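Local coordinates for protein DyP2 (Amycolatopsis sp. ATCC 39116, PDB 4G2C) that uses haem to oxidise dyes, probably with hydrogen peroxide, and probably acts on other substrates, with a manganese ion also bound, at residues P56-T68 and L372-H384. Sequence-based numbering, arbitrary orientation.
With HEM (protoporphyrin IX containing Fe), chain C; ACT (acetate ion), chain T; ACT (acetate ion), chain X; ACT (acetate ion), chain O.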
ATOM      1  N   PRO A  56      -8.417   3.636 -13.517  1.00 24.51           N
ATOM      2  CA  PRO A  56      -7.213   2.799 -13.454  1.00 23.03           C
ATOM      3  C   PRO A  56      -6.611   2.779 -12.039  1.00 24.75           C
ATOM      4  O   PRO A  56      -6.996   3.574 -11.167  1.00 22.08           O
ATOM      5  CB  PRO A  56      -6.234   3.517 -14.396  1.00 22.63           C
ATOM      6  CG  PRO A  56      -7.070   4.405 -15.251  1.00 21.50           C
ATOM      7  CD  PRO A  56      -8.233   4.799 -14.403  1.00 26.38           C
ATOM      8  N   ASN A  57      -5.660   1.871 -11.837  1.00 22.62           N
ATOM      9  CA  ASN A  57      -4.873   1.781 -10.608  1.00 22.85           C
ATOM     10  C   ASN A  57      -5.606   1.058  -9.475  1.00 24.59           C
ATOM     11  O   ASN A  57      -5.026   0.804  -8.422  1.00 20.19           O
ATOM     12  CB  ASN A  57      -4.374   3.164 -10.158  1.00 20.36           C
ATOM     13  CG  ASN A  57      -3.201   3.079  -9.181  1.00 20.72           C
ATOM     14  OD1 ASN A  57      -2.345   2.189  -9.279  1.00 24.50           O
ATOM     15  ND2 ASN A  57      -3.158   3.998  -8.232  1.00 20.69           N
ATOM     16  N   ILE A  58      -6.876   0.712  -9.699  1.00 21.64           N
ATOM     17  CA  ILE A  58      -7.668   0.122  -8.635  1.00 23.14           C
ATOM     18  C   ILE A  58      -7.636  -1.409  -8.691  1.00 20.63           C
ATOM     19  O   ILE A  58      -7.078  -2.042  -7.810  1.00 20.96           O
ATOM     20  CB  ILE A  58      -9.117   0.674  -8.610  1.00 24.72           C
ATOM     21  CG1 ILE A  58      -9.112   2.181  -8.307  1.00 24.19           C
ATOM     22  CG2 ILE A  58      -9.937  -0.050  -7.555  1.00 19.24           C
ATOM     23  CD1 ILE A  58     -10.434   2.914  -8.634  1.00 20.50           C
ATOM     24  N   LEU A  59      -8.225  -1.994  -9.727  1.00 23.83           N
ATOM     25  CA  LEU A  59      -8.204  -3.453  -9.890  1.00 29.35           C
ATOM     26  C   LEU A  59      -6.806  -3.967 -10.286  1.00 26.98           C
ATOM     27  O   LEU A  59      -6.497  -5.151 -10.140  1.00 26.97           O
ATOM     28  CB  LEU A  59      -9.249  -3.912 -10.917  1.00 20.73           C
ATOM     29  CG  LEU A  59     -10.749  -3.813 -10.624  1.00 26.52           C
ATOM     30  CD1 LEU A  59     -11.545  -4.212 -11.847  1.00 23.60           C
ATOM     31  CD2 LEU A  59     -11.186  -4.677  -9.418  1.00 22.54           C
ATOM     32  N   LYS A  60      -5.968  -3.065 -10.778  1.00 28.14           N
ATOM     33  CA  LYS A  60      -4.623  -3.411 -11.231  1.00 26.25           C
ATOM     34  C   LYS A  60      -3.756  -2.157 -11.129  1.00 26.74           C
ATOM     35  O   LYS A  60      -4.102  -1.130 -11.697  1.00 24.73           O
ATOM     36  CB  LYS A  60      -4.691  -3.850 -12.692  1.00 29.50           C
ATOM     37  CG  LYS A  60      -3.340  -4.006 -13.381  1.00 31.55           C
ATOM     38  CD  LYS A  60      -2.926  -5.435 -13.347  1.00 30.47           C
ATOM     39  CE  LYS A  60      -1.556  -5.650 -13.936  1.00 31.60           C
ATOM     40  NZ  LYS A  60      -0.962  -6.847 -13.288  1.00 36.09           N
ATOM     41  N   ALA A  61      -2.639  -2.229 -10.413  1.00 25.85           N
ATOM     42  CA  ALA A  61      -1.807  -1.043 -10.193  1.00 23.33           C
ATOM     43  C   ALA A  61      -1.385  -0.363 -11.505  1.00 22.41           C
ATOM     44  O   ALA A  61      -1.238  -1.019 -12.522  1.00 28.65           O
ATOM     45  CB  ALA A  61      -0.575  -1.402  -9.360  1.00 20.49           C
ATOM     46  N   HIS A  62      -1.199   0.951 -11.491  1.00 21.34           N
ATOM     47  CA  HIS A  62      -0.686   1.633 -12.674  1.00 19.78           C
ATOM     48  C   HIS A  62       0.791   1.930 -12.442  1.00 20.75           C
ATOM     49  O   HIS A  62       1.193   2.241 -11.321  1.00 21.30           O
ATOM     50  CB  HIS A  62      -1.471   2.916 -12.947  1.00 21.78           C
ATOM     51  CG  HIS A  62      -1.309   3.452 -14.340  1.00 23.84           C
ATOM     52  ND1 HIS A  62      -0.142   4.038 -14.786  1.00 20.26           N
ATOM     53  CD2 HIS A  62      -2.177   3.505 -15.381  1.00 18.18           C
ATOM     54  CE1 HIS A  62      -0.296   4.424 -16.039  1.00 20.41           C
ATOM     55  NE2 HIS A  62      -1.519   4.107 -16.424  1.00 22.85           N
ATOM     56  N   VAL A  63       1.600   1.783 -13.483  1.00 17.85           N
ATOM     57  CA  VAL A  63       3.004   2.162 -13.408  1.00 22.70           C
ATOM     58  C   VAL A  63       3.041   3.623 -13.016  1.00 23.68           C
ATOM     59  O   VAL A  63       2.308   4.438 -13.580  1.00 23.52           O
ATOM     60  CB  VAL A  63       3.716   1.990 -14.779  1.00 30.91           C
ATOM     61  CG1 VAL A  63       3.145   2.980 -15.809  1.00 24.57           C
ATOM     62  CG2 VAL A  63       5.230   2.159 -14.637  1.00 27.82           C
ATOM     63  N   ARG A  64       3.893   3.951 -12.054  1.00 23.06           N
ATOM     64  CA  ARG A  64       3.936   5.293 -11.500  1.00 22.70           C
ATOM     65  C   ARG A  64       5.310   5.586 -10.900  1.00 21.86           C
ATOM     66  O   ARG A  64       5.411   6.143  -9.804  1.00 21.57           O
ATOM     67  CB  ARG A  64       2.838   5.450 -10.432  1.00 21.95           C
ATOM     68  CG  ARG A  64       2.966   4.443  -9.292  1.00 24.34           C
ATOM     69  CD  ARG A  64       1.641   4.171  -8.579  1.00 23.72           C
ATOM     70  NE  ARG A  64       1.858   3.209  -7.500  1.00 22.60           N
ATOM     71  CZ  ARG A  64       2.048   1.907  -7.700  1.00 23.98           C
ATOM     72  NH1 ARG A  64       2.015   1.425  -8.935  1.00 24.08           N
ATOM     73  NH2 ARG A  64       2.273   1.091  -6.672  1.00 21.01           N
ATOM     74  N   ASP A  65       6.358   5.206 -11.625  1.00 21.16           N
ATOM     75  CA  ASP A  65       7.737   5.337 -11.139  1.00 25.94           C
ATOM     76  C   ASP A  65       8.067   6.807 -10.945  1.00 24.74           C
ATOM     77  O   ASP A  65       8.937   7.169 -10.169  1.00 29.50           O
ATOM     78  CB  ASP A  65       8.724   4.697 -12.123  1.00 26.57           C
ATOM     79  CG  ASP A  65       8.534   3.194 -12.252  1.00 31.32           C
ATOM     80  OD1 ASP A  65       8.151   2.539 -11.252  1.00 37.91           O
ATOM     81  OD2 ASP A  65       8.772   2.660 -13.351  1.00 35.01           O
ATOM     82  N   ARG A  66       7.363   7.651 -11.684  1.00 25.14           N
ATOM     83  CA  ARG A  66       7.376   9.082 -11.451  1.00 27.22           C
ATOM     84  C   ARG A  66       5.949   9.412 -11.115  1.00 24.01           C
ATOM     85  O   ARG A  66       5.043   9.103 -11.885  1.00 22.80           O
ATOM     86  CB  ARG A  66       7.813   9.844 -12.709  1.00 28.66           C
ATOM     87  CG  ARG A  66       9.304   9.739 -13.017  1.00 32.79           C
ATOM     88  CD  ARG A  66      10.125  10.270 -11.848  1.00 37.56           C
ATOM     89  NE  ARG A  66      11.492  10.596 -12.242  1.00 48.10           N
ATOM     90  CZ  ARG A  66      11.985  11.831 -12.289  1.00 50.25           C
ATOM     91  NH1 ARG A  66      11.224  12.872 -11.950  1.00 47.88           N
ATOM     92  NH2 ARG A  66      13.245  12.025 -12.670  1.00 50.64           N
ATOM     93  N   LEU A  67       5.747  10.018  -9.955  1.00 27.03           N
ATOM     94  CA  LEU A  67       4.409  10.327  -9.484  1.00 28.69           C
ATOM     95  C   LEU A  67       4.353  11.721  -8.886  1.00 26.04           C
ATOM     96  O   LEU A  67       5.164  12.078  -8.030  1.00 28.46           O
ATOM     97  CB  LEU A  67       3.967   9.302  -8.435  1.00 28.00           C
ATOM     98  CG  LEU A  67       2.677   9.617  -7.682  1.00 27.15           C
ATOM     99  CD1 LEU A  67       1.483   9.507  -8.620  1.00 27.23           C
ATOM    100  CD2 LEU A  67       2.524   8.679  -6.497  1.00 25.77           C
ATOM    101  N   THR A  68       3.388  12.503  -9.351  1.00 24.77           N
ATOM    102  CA  THR A  68       3.077  13.792  -8.747  1.00 25.77           C
ATOM    103  C   THR A  68       1.747  13.676  -8.016  1.00 25.28           C
ATOM    104  O   THR A  68       0.780  13.188  -8.588  1.00 24.49           O
ATOM    105  CB  THR A  68       2.991  14.910  -9.825  1.00 29.95           C
ATOM    106  OG1 THR A  68       4.307  15.407 -10.103  1.00 26.88           O
ATOM    107  CG2 THR A  68       2.105  16.064  -9.348  1.00 24.78           C
ATOM    108  N   LEU A 372      -7.237  -7.990   3.998  1.00 20.92           N
ATOM    109  CA  LEU A 372      -6.156  -7.721   3.058  1.00 20.73           C
ATOM    110  C   LEU A 372      -6.590  -6.690   2.025  1.00 24.95           C
ATOM    111  O   LEU A 372      -7.777  -6.556   1.728  1.00 22.11           O
ATOM    112  CB  LEU A 372      -5.705  -9.006   2.358  1.00 20.16           C
ATOM    113  CG  LEU A 372      -5.192 -10.115   3.287  1.00 22.67           C
ATOM    114  CD1 LEU A 372      -4.655 -11.319   2.491  1.00 22.74           C
ATOM    115  CD2 LEU A 372      -4.127  -9.565   4.195  1.00 20.67           C
ATOM    116  N   MET A 373      -5.620  -5.981   1.459  1.00 21.95           N
ATOM    117  CA  MET A 373      -5.943  -4.846   0.626  1.00 22.00           C
ATOM    118  C   MET A 373      -4.942  -4.622  -0.504  1.00 21.23           C
ATOM    119  O   MET A 373      -3.809  -5.071  -0.442  1.00 17.28           O
ATOM    120  CB  MET A 373      -6.041  -3.593   1.502  1.00 19.35           C
ATOM    121  CG  MET A 373      -4.705  -2.938   1.742  1.00 19.72           C
ATOM    122  SD  MET A 373      -4.650  -1.986   3.247  1.00 26.61           S
ATOM    123  CE  MET A 373      -4.807  -3.279   4.486  1.00 22.12           C
ATOM    124  N   ALA A 374      -5.393  -3.911  -1.532  1.00 19.51           N
ATOM    125  CA  ALA A 374      -4.554  -3.469  -2.632  1.00 19.59           C
ATOM    126  C   ALA A 374      -3.646  -2.293  -2.236  1.00 23.45           C
ATOM    127  O   ALA A 374      -4.126  -1.197  -1.962  1.00 23.21           O
ATOM    128  CB  ALA A 374      -5.430  -3.053  -3.782  1.00 21.65           C
ATOM    129  N   ARG A 375      -2.338  -2.522  -2.237  1.00 22.22           N
ATOM    130  CA  ARG A 375      -1.373  -1.478  -1.917  1.00 21.68           C
ATOM    131  C   ARG A 375      -0.861  -0.861  -3.217  1.00 26.91           C
ATOM    132  O   ARG A 375      -0.541  -1.580  -4.172  1.00 26.21           O
ATOM    133  CB  ARG A 375      -0.210  -2.054  -1.105  1.00 21.46           C
ATOM    134  CG  ARG A 375      -0.603  -2.655   0.264  1.00 18.67           C
ATOM    135  CD  ARG A 375       0.628  -3.270   1.001  1.00 23.24           C
ATOM    136  NE  ARG A 375       1.070  -4.490   0.320  1.00 22.14           N
ATOM    137  CZ  ARG A 375       2.327  -4.810   0.035  1.00 24.74           C
ATOM    138  NH1 ARG A 375       3.337  -4.012   0.397  1.00 22.87           N
ATOM    139  NH2 ARG A 375       2.568  -5.945  -0.614  1.00 22.29           N
ATOM    140  N   ARG A 376      -0.785   0.467  -3.253  1.00 21.86           N
ATOM    141  CA  ARG A 376      -0.369   1.182  -4.457  1.00 24.39           C
ATOM    142  C   ARG A 376       0.587   2.316  -4.115  1.00 24.44           C
ATOM    143  O   ARG A 376       0.556   3.365  -4.758  1.00 24.51           O
ATOM    144  CB  ARG A 376      -1.597   1.776  -5.156  1.00 22.22           C
ATOM    145  CG  ARG A 376      -2.682   0.762  -5.488  1.00 20.51           C
ATOM    146  CD  ARG A 376      -2.296  -0.063  -6.709  1.00 18.37           C
ATOM    147  NE  ARG A 376      -3.386  -0.944  -7.110  1.00 23.66           N
ATOM    148  CZ  ARG A 376      -3.428  -2.254  -6.866  1.00 25.50           C
ATOM    149  NH1 ARG A 376      -2.418  -2.844  -6.231  1.00 20.21           N
ATOM    150  NH2 ARG A 376      -4.474  -2.973  -7.264  1.00 21.53           N
ATOM    151  N   GLY A 377       1.426   2.111  -3.101  1.00 27.56           N
ATOM    152  CA  GLY A 377       2.302   3.156  -2.602  1.00 20.64           C
ATOM    153  C   GLY A 377       3.460   3.476  -3.526  1.00 28.03           C
ATOM    154  O   GLY A 377       3.735   2.748  -4.478  1.00 23.67           O
ATOM    155  N   GLN A 378       4.133   4.590  -3.262  1.00 24.62           N
ATOM    156  CA  GLN A 378       5.361   4.905  -3.980  1.00 27.91           C
ATOM    157  C   GLN A 378       6.322   5.578  -3.019  1.00 25.90           C
ATOM    158  O   GLN A 378       5.898   6.359  -2.155  1.00 23.38           O
ATOM    159  CB  GLN A 378       5.082   5.786  -5.204  1.00 24.95           C
ATOM    160  CG  GLN A 378       6.286   6.046  -6.117  1.00 25.12           C
ATOM    161  CD  GLN A 378       7.001   4.781  -6.550  1.00 23.88           C
ATOM    162  OE1 GLN A 378       7.720   4.167  -5.765  1.00 26.35           O
ATOM    163  NE2 GLN A 378       6.812   4.387  -7.805  1.00 25.18           N
ATOM    164  N   THR A 379       7.607   5.236  -3.131  1.00 19.79           N
ATOM    165  CA  THR A 379       8.629   5.884  -2.303  1.00 22.73           C
ATOM    166  C   THR A 379       8.810   7.371  -2.634  1.00 21.88           C
ATOM    167  O   THR A 379       8.533   7.822  -3.748  1.00 23.32           O
ATOM    168  CB  THR A 379       9.996   5.190  -2.450  1.00 23.86           C
ATOM    169  OG1 THR A 379      10.257   4.919  -3.837  1.00 22.23           O
ATOM    170  CG2 THR A 379      10.013   3.882  -1.667  1.00 21.64           C
ATOM    171  N   TYR A 380       9.292   8.132  -1.667  1.00 25.88           N
ATOM    172  CA  TYR A 380       9.666   9.510  -1.945  1.00 25.81           C
ATOM    173  C   TYR A 380      11.036   9.854  -1.376  1.00 26.36           C
ATOM    174  O   TYR A 380      11.529   9.200  -0.452  1.00 24.34           O
ATOM    175  CB  TYR A 380       8.625  10.470  -1.386  1.00 20.72           C
ATOM    176  CG  TYR A 380       8.656  10.604   0.115  1.00 22.98           C
ATOM    177  CD1 TYR A 380       9.472  11.552   0.731  1.00 26.69           C
ATOM    178  CD2 TYR A 380       7.864   9.789   0.927  1.00 23.01           C
ATOM    179  CE1 TYR A 380       9.495  11.688   2.119  1.00 26.28           C
ATOM    180  CE2 TYR A 380       7.879   9.922   2.313  1.00 22.97           C
ATOM    181  CZ  TYR A 380       8.698  10.874   2.900  1.00 25.25           C
ATOM    182  OH  TYR A 380       8.727  11.019   4.272  1.00 25.93           O
ATOM    183  N   GLY A 381      11.631  10.909  -1.924  1.00 27.54           N
ATOM    184  CA  GLY A 381      12.913  11.391  -1.459  1.00 30.33           C
ATOM    185  C   GLY A 381      14.052  11.009  -2.394  1.00 36.17           C
ATOM    186  O   GLY A 381      13.961  10.045  -3.157  1.00 32.91           O
ATOM    187  N   ARG A 382      15.132  11.775  -2.347  1.00 37.12           N
ATOM    188  CA  ARG A 382      16.321  11.407  -3.100  1.00 38.87           C
ATOM    189  C   ARG A 382      17.450  11.150  -2.125  1.00 32.77           C
ATOM    190  O   ARG A 382      17.546  11.797  -1.087  1.00 37.11           O
ATOM    191  CB  ARG A 382      16.704  12.493  -4.109  1.00 39.74           C
ATOM    192  CG  ARG A 382      15.722  12.652  -5.270  1.00 45.10           C
ATOM    193  CD  ARG A 382      16.295  13.573  -6.342  1.00 49.91           C
ATOM    194  NE  ARG A 382      15.563  13.504  -7.606  1.00 51.64           N
ATOM    195  CZ  ARG A 382      15.797  12.602  -8.560  1.00 54.81           C
ATOM    196  NH1 ARG A 382      16.740  11.674  -8.391  1.00 49.28           N
ATOM    197  NH2 ARG A 382      15.083  12.621  -9.681  1.00 46.75           N
ATOM    198  N   ARG A 383      18.286  10.176  -2.443  1.00 31.95           N
ATOM    199  CA  ARG A 383      19.446   9.895  -1.615  1.00 34.06           C
ATOM    200  C   ARG A 383      20.659   9.670  -2.503  1.00 34.47           C
ATOM    201  O   ARG A 383      20.529   9.509  -3.720  1.00 33.82           O
ATOM    202  CB  ARG A 383      19.192   8.671  -0.753  1.00 33.82           C
ATOM    203  CG  ARG A 383      18.769   7.468  -1.554  1.00 29.44           C
ATOM    204  CD  ARG A 383      18.052   6.493  -0.658  1.00 30.88           C
ATOM    205  NE  ARG A 383      18.954   5.757   0.222  1.00 31.07           N
ATOM    206  CZ  ARG A 383      18.542   4.778   1.020  1.00 33.30           C
ATOM    207  NH1 ARG A 383      17.245   4.464   1.047  1.00 21.18           N
ATOM    208  NH2 ARG A 383      19.408   4.131   1.795  1.00 25.74           N
ATOM    209  N   HIS A 384      21.838   9.655  -1.893  1.00 34.94           N
ATOM    210  CA  HIS A 384      23.071   9.530  -2.657  1.00 34.27           C
ATOM    211  C   HIS A 384      23.743   8.180  -2.428  1.00 40.59           C
ATOM    212  O   HIS A 384      24.841   7.929  -2.921  1.00 40.56           O
ATOM    213  CB  HIS A 384      24.001  10.695  -2.324  1.00 39.28           C
ATOM    214  CG  HIS A 384      23.339  12.035  -2.438  1.00 39.87           C
ATOM    215  ND1 HIS A 384      22.888  12.544  -3.640  1.00 36.68           N
ATOM    216  CD2 HIS A 384      23.020  12.959  -1.499  1.00 37.04           C
ATOM    217  CE1 HIS A 384      22.330  13.725  -3.437  1.00 35.01           C
ATOM    218  NE2 HIS A 384      22.403  14.003  -2.147  1.00 36.52           N
TER
HETATM  219  CHA HEM C 501       4.482  -6.074   2.619  1.00 22.15           C
HETATM  220  CHB HEM C 501       7.543  -2.519   3.891  1.00 20.71           C
HETATM  221  CHC HEM C 501       3.831   0.205   5.437  1.00 21.54           C
HETATM  222  CHD HEM C 501       0.915  -3.621   4.903  1.00 18.68           C
HETATM  223  C1A HEM C 501       5.633  -5.348   2.810  1.00 21.21           C
HETATM  224  C2A HEM C 501       6.964  -5.771   2.428  1.00 21.68           C
HETATM  225  C3A HEM C 501       7.800  -4.785   2.777  1.00 19.59           C
HETATM  226  C4A HEM C 501       7.034  -3.711   3.385  1.00 21.42           C
HETATM  227  CMA HEM C 501       9.325  -4.771   2.575  1.00 20.23           C
HETATM  228  CAA HEM C 501       7.310  -7.121   1.739  1.00 17.30           C
HETATM  229  CBA HEM C 501       7.110  -6.986   0.227  1.00 21.83           C
HETATM  230  CGA HEM C 501       5.679  -7.247  -0.183  1.00 24.10           C
HETATM  231  O1A HEM C 501       5.118  -8.306   0.153  1.00 23.82           O
HETATM  232  O2A HEM C 501       5.072  -6.391  -0.860  1.00 28.37           O
HETATM  233  C1B HEM C 501       6.829  -1.460   4.433  1.00 22.81           C
HETATM  234  C2B HEM C 501       7.351  -0.181   4.910  1.00 22.40           C
HETATM  235  C3B HEM C 501       6.307   0.560   5.332  1.00 22.78           C
HETATM  236  C4B HEM C 501       5.101  -0.204   5.124  1.00 21.09           C
HETATM  237  CMB HEM C 501       8.849   0.215   4.937  1.00 20.91           C
HETATM  238  CAB HEM C 501       6.293   1.992   5.911  1.00 21.85           C
HETATM  239  CBB HEM C 501       7.312   2.829   5.699  1.00 18.85           C
HETATM  240  C1C HEM C 501       2.733  -0.624   5.500  1.00 23.66           C
HETATM  241  C2C HEM C 501       1.455  -0.300   6.114  1.00 24.26           C
HETATM  242  C3C HEM C 501       0.647  -1.361   5.946  1.00 20.73           C
HETATM  243  C4C HEM C 501       1.391  -2.378   5.231  1.00 19.66           C
HETATM  244  CMC HEM C 501       1.089   1.048   6.798  1.00 18.99           C
HETATM  245  CAC HEM C 501      -0.806  -1.528   6.452  1.00 17.92           C
HETATM  246  CBC HEM C 501      -1.286  -0.783   7.461  1.00 19.74           C
HETATM  247  C1D HEM C 501       1.579  -4.601   4.197  1.00 22.96           C
HETATM  248  C2D HEM C 501       0.951  -5.788   3.681  1.00 22.93           C
HETATM  249  C3D HEM C 501       2.070  -6.525   2.961  1.00 24.59           C
HETATM  250  C4D HEM C 501       3.252  -5.737   3.123  1.00 22.17           C
HETATM  251  CMD HEM C 501      -0.526  -6.195   3.821  1.00 20.06           C
HETATM  252  CAD HEM C 501       1.996  -7.858   2.245  1.00 23.25           C
HETATM  253  CBD HEM C 501       1.956  -8.879   3.364  1.00 21.30           C
HETATM  254  CGD HEM C 501       1.730 -10.191   2.666  1.00 24.06           C
HETATM  255  O1D HEM C 501       0.712 -10.296   1.931  1.00 18.78           O
HETATM  256  O2D HEM C 501       2.599 -11.091   2.818  1.00 25.23           O
HETATM  257  NA  HEM C 501       5.707  -4.096   3.377  1.00 16.48           N
HETATM  258  NB  HEM C 501       5.456  -1.424   4.581  1.00 24.81           N
HETATM  259  NC  HEM C 501       2.658  -1.903   4.972  1.00 20.42           N
HETATM  260  ND  HEM C 501       2.925  -4.613   3.846  1.00 20.39           N
HETATM  261 FE   HEM C 501       4.288  -3.048   4.368  1.00 20.00          FE
HETATM  262  C   ACT T 518       7.847  13.299 -10.750  1.00 47.27           C
HETATM  263  O   ACT T 518       8.075  13.523 -11.971  1.00 45.05           O
HETATM  264  OXT ACT T 518       8.361  12.269 -10.231  1.00 46.90           O
HETATM  265  CH3 ACT T 518       6.995  14.222  -9.940  1.00 38.25           C
HETATM  266  C   ACT X 522      -2.081  -5.767  -8.975  1.00 37.13           C
HETATM  267  O   ACT X 522      -1.720  -4.585  -9.173  1.00 35.06           O
HETATM  268  OXT ACT X 522      -3.105  -5.925  -8.258  1.00 38.49           O
HETATM  269  CH3 ACT X 522      -1.325  -6.923  -9.568  1.00 36.99           C
HETATM  270  C   ACT O 513       3.717  -0.646  -2.278  1.00 36.98           C
HETATM  271  O   ACT O 513       3.031  -1.348  -3.064  1.00 35.35           O
HETATM  272  OXT ACT O 513       3.130  -0.140  -1.285  1.00 39.10           O
HETATM  273  CH3 ACT O 513       5.177  -0.416  -2.523  1.00 37.98           C
HETATM  274  O   HOH W   1      -0.925   5.102  -6.163  1.00 25.11           O
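Ala61 and Arg376 mark the close approach of the two backbones, with CA atoms 6.3 Å apart, and the bonds between the segments all start from side chains. The contact joins the two main antiparallel sheets of the dye-peroxidase fold, a pair of ferredoxin-like alpha+beta halves: 56-68 leads into strand 66-74 of one sheet, and 372-384 holds strand 374-380 of the other. Arg376 carries much of the contact. Its chain bends at chi2 (-77°), which swings the guanidinium against the loop 57-61, toward the carbonyls of Asn57 and Ile58. Arg376 NE donates to Asn57 O at 2.7 Å, with the oxygen in the guanidinium plane. Arg376 NH2 reaches Ile58 O at 2.8 Å, and NH1 turns back to Arg375 O. One face of the group lies against the backbone of Ala61, and Ala374 CB sits over the opposite face. With an alanine at the Arg376 position, the carbonyls of Asn57 and Ile58 would probably lose these two donors, and a gap is likely to open beside Ala61. Arg64 answers from the other segment. Its extended chain brings Arg64 NE to Arg376 O (3.0 Å) from above the carbonyl plane and Arg64 NH2 to Gly377 O (3.1 Å). NH1 holds His62 O, which helps fix the guanidinium. A water bridges Asn57 ND2 and Arg376 O. Next door, the Arg375 side chain leaves the strand on the side away from segment 56-68, and its NH2 donates to the haem propionate oxygen O2A, so the same strand borders the haem pocket. Leu67 CD2 packs on Gln378 CB at 4.1 Å. The Gln378 amide is held at both ends: OE1 accepts from Thr379 N, and Gln378 NE2 donates to Arg64 O at 3.0 Å, nearly straight at 167°.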